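Local coordinates for sporulation inhibitor of replication protein SirA (Bacillus subtilis, PDB 4TPS) that inhibits the initiation of DNA replication during sporulation by binding domain I of DnaA, keeping the cell from over-replicating its chromosome and so enforcing diploidy, at residues A21-Y24 with F25-S29; G113-E116 with A117-I120; A134-F137 with N138-R141. All coordinates share one frame; numbering follows the deposited sequence.

Interaction 1 (A21-Y24 with F25-S29); sequences ANHY and FGRES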
# COMPACT_ATOMS: atom_id res chain seq x y z
N ALA A 21 -3.54 5.01 6.15
CA ALA A 21 -2.95 5.02 7.50
C ALA A 21 -4.06 5.05 8.56
O ALA A 21 -4.04 4.30 9.55
CB ALA A 21 -1.96 6.16 7.66
N ASN A 22 -5.01 5.96 8.35
CA ASN A 22 -6.14 6.05 9.24
C ASN A 22 -6.99 4.79 9.26
O ASN A 22 -7.36 4.27 10.33
CB ASN A 22 -6.89 7.34 8.91
CG ASN A 22 -6.12 8.57 9.41
OD1 ASN A 22 -5.29 8.46 10.34
ND2 ASN A 22 -6.35 9.72 8.80
N HIS A 23 -7.33 4.30 8.09
CA HIS A 23 -8.15 3.11 7.98
C HIS A 23 -7.52 1.90 8.71
O HIS A 23 -8.24 1.16 9.33
CB HIS A 23 -8.42 2.77 6.52
CG HIS A 23 -9.40 1.66 6.30
ND1 HIS A 23 -10.73 1.76 6.69
CD2 HIS A 23 -9.26 0.43 5.74
CE1 HIS A 23 -11.36 0.65 6.36
NE2 HIS A 23 -10.50 -0.17 5.77
N TYR A 24 -6.19 1.74 8.63
CA TYR A 24 -5.51 0.63 9.22
C TYR A 24 -4.83 0.97 10.54
O TYR A 24 -4.02 0.16 11.01
CB TYR A 24 -4.49 0.06 8.21
CG TYR A 24 -5.18 -0.83 7.21
CD1 TYR A 24 -5.55 -2.11 7.57
CD2 TYR A 24 -5.45 -0.41 5.93
CE1 TYR A 24 -6.24 -2.95 6.68
CE2 TYR A 24 -6.13 -1.25 5.03
CZ TYR A 24 -6.55 -2.51 5.44
OH TYR A 24 -7.19 -3.37 4.61
N PHE A 25 -5.20 2.11 11.18
CA PHE A 25 -4.70 2.40 12.51
C PHE A 25 -5.08 1.25 13.47
O PHE A 25 -6.24 0.88 13.55
CB PHE A 25 -5.38 3.68 13.05
CG PHE A 25 -5.06 3.96 14.54
CD1 PHE A 25 -3.79 4.23 14.88
CD2 PHE A 25 -6.03 3.92 15.53
CE1 PHE A 25 -3.42 4.52 16.22
CE2 PHE A 25 -5.71 4.15 16.86
CZ PHE A 25 -4.39 4.47 17.21
N GLY A 26 -4.11 0.68 14.21
CA GLY A 26 -4.42 -0.45 15.06
C GLY A 26 -4.54 -1.80 14.36
O GLY A 26 -4.83 -2.81 15.00
N ARG A 27 -4.35 -1.79 13.06
CA ARG A 27 -4.42 -3.00 12.25
C ARG A 27 -3.25 -2.99 11.27
O ARG A 27 -3.35 -3.53 10.14
CB ARG A 27 -5.76 -3.01 11.48
CG ARG A 27 -7.01 -3.16 12.30
CD ARG A 27 -8.13 -3.63 11.39
NE ARG A 27 -8.63 -2.55 10.54
CZ ARG A 27 -9.19 -2.71 9.33
NH1 ARG A 27 -9.35 -3.90 8.76
NH2 ARG A 27 -9.62 -1.63 8.69
N GLU A 28 -2.11 -2.42 11.69
CA GLU A 28 -0.96 -2.27 10.78
C GLU A 28 -0.37 -3.61 10.31
O GLU A 28 0.31 -3.69 9.23
CB GLU A 28 0.13 -1.37 11.38
CG GLU A 28 -0.32 0.10 11.53
CD GLU A 28 -1.04 0.44 12.80
OE1 GLU A 28 -1.36 -0.51 13.59
OE2 GLU A 28 -1.26 1.68 12.99
N SER A 29 -0.62 -4.67 11.07
CA SER A 29 -0.21 -6.01 10.61
C SER A 29 -0.78 -6.36 9.24
O SER A 29 -0.16 -7.04 8.47
CB SER A 29 -0.63 -7.05 11.65
OG SER A 29 -2.05 -7.13 11.71
O HOH W 1 -8.46 0.21 12.01
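Arg27, its chain kinked at chi3 (-75°), folds back over the end of helix 18-23 and meets two aromatic side chains in different ways: Tyr24 over a face of its guanidinium, His23 at the edge. The Tyr24 ring lies tilted over that face at 27°, offset toward the rim, with CE1 3.9 Å from Arg27 NH1. The His23 ring stands steeply, at 77°, with Arg27 NH2 over the imidazole face near its rim. The same NH2 donates to His23 O at 3.2 Å from above the carbonyl plane. A type II turn from Tyr24 to Arg27, closed by Arg27 N to Tyr24 O at 2.8 Å, brings the chain round; a side chain at Gly26, its left-handed position, would jam against the preceding carbonyl O. Water 1 joins His23 O, Phe25 O and Arg27 NE. With an alanine replacing Arg27, His23 O would probably lose its guanidinium donor and the Tyr24 ring the group lying over it. On the chain of another protein, an acidic side chain bonds His23 NE2, a long, weak ion pair reaches Arg27 NH1 and aromatic side chains meet the His23 and Tyr24 rings, consistent with a surface pairing rings and positive charge with aromatic and acidic groups.

Interaction 2 (G113-E116 with A117-I120); sequences GDYE and AETI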
# COMPACT_ATOMS: atom_id res chain seq x y z
N GLY A 113 25.65 -3.08 13.22
CA GLY A 113 26.18 -2.42 14.37
C GLY A 113 25.10 -1.80 15.23
O GLY A 113 24.01 -2.35 15.33
N ASP A 114 25.44 -0.70 15.90
CA ASP A 114 24.55 -0.02 16.82
C ASP A 114 23.28 0.42 16.08
O ASP A 114 23.34 0.78 14.87
CB ASP A 114 25.26 1.21 17.43
CG ASP A 114 26.23 0.84 18.54
OD1 ASP A 114 26.47 -0.39 18.77
OD2 ASP A 114 26.71 1.80 19.21
N TYR A 115 22.13 0.38 16.76
CA TYR A 115 20.85 0.84 16.21
C TYR A 115 20.86 2.32 15.85
O TYR A 115 19.97 2.80 15.08
CB TYR A 115 19.72 0.51 17.21
CG TYR A 115 19.28 -0.95 17.17
CD1 TYR A 115 18.70 -1.48 16.03
CD2 TYR A 115 19.41 -1.79 18.29
CE1 TYR A 115 18.27 -2.80 15.99
CE2 TYR A 115 18.98 -3.12 18.25
CZ TYR A 115 18.42 -3.62 17.09
OH TYR A 115 17.97 -4.90 17.01
N GLU A 116 21.85 3.05 16.35
CA GLU A 116 22.09 4.41 15.84
C GLU A 116 22.20 4.51 14.30
O GLU A 116 21.88 5.56 13.72
CB GLU A 116 23.33 5.06 16.48
CG GLU A 116 23.45 6.52 16.15
CD GLU A 116 22.21 7.37 16.56
OE1 GLU A 116 21.63 7.11 17.65
OE2 GLU A 116 21.80 8.30 15.79
N ALA A 117 22.70 3.43 13.68
CA ALA A 117 22.97 3.45 12.25
C ALA A 117 21.70 3.76 11.42
O ALA A 117 21.67 4.71 10.66
CB ALA A 117 23.65 2.12 11.80
N GLU A 118 20.66 2.97 11.59
CA GLU A 118 19.39 3.21 10.90
C GLU A 118 18.65 4.43 11.47
O GLU A 118 17.94 5.12 10.72
CB GLU A 118 18.44 1.98 10.86
CG GLU A 118 18.06 1.35 12.19
CD GLU A 118 18.96 0.18 12.51
OE1 GLU A 118 20.18 0.44 12.73
OE2 GLU A 118 18.47 -0.97 12.56
N THR A 119 18.89 4.73 12.75
CA THR A 119 18.22 5.82 13.43
C THR A 119 18.58 7.15 12.74
O THR A 119 17.75 8.04 12.68
CB THR A 119 18.58 5.84 14.92
OG1 THR A 119 18.03 4.65 15.53
CG2 THR A 119 18.02 7.07 15.59
N ILE A 120 19.81 7.28 12.27
CA ILE A 120 20.20 8.50 11.58
C ILE A 120 19.25 8.78 10.38
O ILE A 120 18.76 9.91 10.20
CB ILE A 120 21.68 8.47 11.16
CG1 ILE A 120 22.55 8.69 12.44
CG2 ILE A 120 21.99 9.52 10.13
CD1 ILE A 120 24.00 8.54 12.22
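Glu118 curls back toward Tyr115 at the start of helix 116-128. From CB its CG takes the position between backbone N and carbonyl carbon (chi1 56°), and the bend at chi2 turns the carboxylate back toward Tyr115. CG and CD both pass 3.8 Å from Tyr115 O. At the tip the two oxygens part: OE2 comes to the edge of the phenol ring, 3.5 Å from Tyr115 CD1, with ring and carboxylate planes 58° apart, while OE1 lies 3.3 Å from Tyr115 O, two acceptors side by side, and finds its polar partner in a salt bridge with Arg9. OE2 also accepts a hydrogen bond from Tyr11, so both oxygens have partners on strand 9-16. The contact is the first turn of helix 116-128, where the chain leaves strand 106-113; Ala117 N bonds Asp114 O at 3.0 Å and Ile120 N bonds Glu116 O at 3.1 Å. Tyr115 O is gripped twice by one residue: Thr119 N reaches it close to the carbonyl plane, and Thr119 OG1 donates from well above that plane at 2.7 Å. Glu116 crosses Ile120 at about a right angle, its OE2 lying 3.5 Å from Ile120 CG1, and Ile120 packs on Leu91 and on helix 64-75.

Interaction 3 (A134-F137 with N138-R141); sequences AMDF and NSKR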
# COMPACT_ATOMS: atom_id res chain seq x y z
N ALA A 134 7.96 1.48 8.26
CA ALA A 134 9.22 0.76 8.03
C ALA A 134 8.98 -0.70 8.43
O ALA A 134 8.39 -0.97 9.49
CB ALA A 134 10.31 1.35 8.94
N MET A 135 9.46 -1.65 7.63
CA MET A 135 9.16 -3.03 7.86
C MET A 135 10.39 -3.87 7.55
O MET A 135 10.95 -3.77 6.44
CB MET A 135 8.09 -3.45 6.87
CG MET A 135 6.71 -2.78 7.06
SD MET A 135 5.62 -2.91 5.61
CE MET A 135 6.28 -1.63 4.56
N ASP A 136 10.76 -4.73 8.52
CA ASP A 136 11.83 -5.76 8.30
C ASP A 136 11.13 -7.11 8.23
O ASP A 136 10.60 -7.59 9.23
CB ASP A 136 12.87 -5.67 9.41
CG ASP A 136 14.04 -6.63 9.18
OD1 ASP A 136 13.84 -7.68 8.59
OD2 ASP A 136 15.21 -6.35 9.64
N PHE A 137 11.09 -7.71 7.03
CA PHE A 137 10.40 -8.95 6.78
C PHE A 137 11.21 -10.16 7.27
O PHE A 137 10.70 -11.26 7.29
CB PHE A 137 10.19 -9.13 5.26
CG PHE A 137 9.37 -8.02 4.64
CD1 PHE A 137 8.07 -7.75 5.10
CD2 PHE A 137 9.87 -7.28 3.65
CE1 PHE A 137 7.34 -6.73 4.57
CE2 PHE A 137 9.14 -6.24 3.11
CZ PHE A 137 7.88 -5.97 3.58
N ASN A 138 12.47 -9.93 7.64
CA ASN A 138 13.31 -11.00 8.18
C ASN A 138 13.03 -11.23 9.66
O ASN A 138 12.95 -12.35 10.13
CB ASN A 138 14.81 -10.69 8.01
CG ASN A 138 15.24 -10.41 6.56
OD1 ASN A 138 16.27 -9.74 6.30
ND2 ASN A 138 14.55 -11.00 5.62
N SER A 139 12.91 -10.14 10.42
CA SER A 139 12.75 -10.21 11.88
C SER A 139 11.29 -9.98 12.34
O SER A 139 10.98 -10.11 13.53
CB SER A 139 13.62 -9.10 12.43
OG SER A 139 13.06 -7.84 11.98
N LYS A 140 10.42 -9.57 11.41
CA LYS A 140 8.98 -9.27 11.71
C LYS A 140 8.84 -8.01 12.62
O LYS A 140 7.93 -7.89 13.38
CB LYS A 140 8.25 -10.50 12.31
CG LYS A 140 6.76 -10.56 11.94
CD LYS A 140 6.08 -11.90 12.33
CE LYS A 140 5.06 -12.37 11.32
NZ LYS A 140 3.76 -11.82 11.76
N ARG A 141 9.77 -7.08 12.50
CA ARG A 141 9.76 -5.80 13.19
C ARG A 141 9.19 -4.77 12.23
O ARG A 141 9.67 -4.64 11.12
CB ARG A 141 11.17 -5.35 13.61
CG ARG A 141 11.81 -6.26 14.62
CD ARG A 141 13.16 -5.81 15.10
NE ARG A 141 13.24 -4.39 15.50
CZ ARG A 141 13.93 -3.45 14.85
NH1 ARG A 141 14.67 -3.73 13.72
NH2 ARG A 141 13.92 -2.19 15.33
O HOH W 2 15.08 -5.86 12.19
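One carboxylate oxygen, Asp136 OD1, takes two successive backbone N-H groups of the turn that follows its own strand. Asn138 N meets it at 2.8 Å, nearly along the C-O axis, which makes an Asx turn, and Ser139 N comes in at 3.2 Å from above the carboxylate plane, 64° out of it. The side chain is set for this by its first torsion: CG stands anti to the backbone N (chi1 -176°), which swings the carboxylate forward over the residues of the turn. Ser139 bends its hydroxyl back toward the same group, so that OG rests 3.2 Å from Asp136 CG.

Behind the side chain the backbone closes the loop of a β-hairpin between strands 132-136 and 141-144. Asp136 N donates to Arg141 O at 2.8 Å in an almost straight bond, whereas Asp136 O receives only weak, bent bonds from Lys140 N and Arg141 N. Two residues, Lys140 and Arg141, stand opposite the single Asp136, the mark of a G1 β bulge, and Lys140 fills its first position with positive phi (68°).

The other oxygen, Asp136 OD2, looks toward the long side chain of Arg141 without touching it. Water 2 bridges the gap, donating to OD2 at 2.6 Å and accepting from Arg141 NH1 at 2.7 Å, with Ser139 OG as its third neighbour; it lies in the plane of the guanidinium at its edge. Arg141 NH1 is also bonded to Tyr11 OH, and OD2 accepts from His10 N, so strand 9-16 holds both ends of this bridge. The nearby positive charge would probably favour the ionised carboxylate. The Phe137 ring meets those of Phe32 and Tyr12, and Met135 packs on Phe32 and Phe35 of helix 28-39.

Overall arrangement
All three contacts are local, each formed where the chain changes direction, yet their surroundings differ. Interaction 1 lies at the surface, its centre about 17 Å from the centre of the chain, joins helix 18-23 to helix 28-39, and offers charge and aromatic rings to another protein. Interactions 2 and 3 are partly buried and are not touched by any other protein chain of the assembly; their nearest atoms are about 4 Å apart, without touching, and both lean on strand 9-16. The chemistry follows the place: a guanidinium against rings in interaction 1, backbone and threonine hydroxyl bonds at a helix start in interaction 2, a carboxylate capping backbone N-H groups, with a water bridge, in interaction 3.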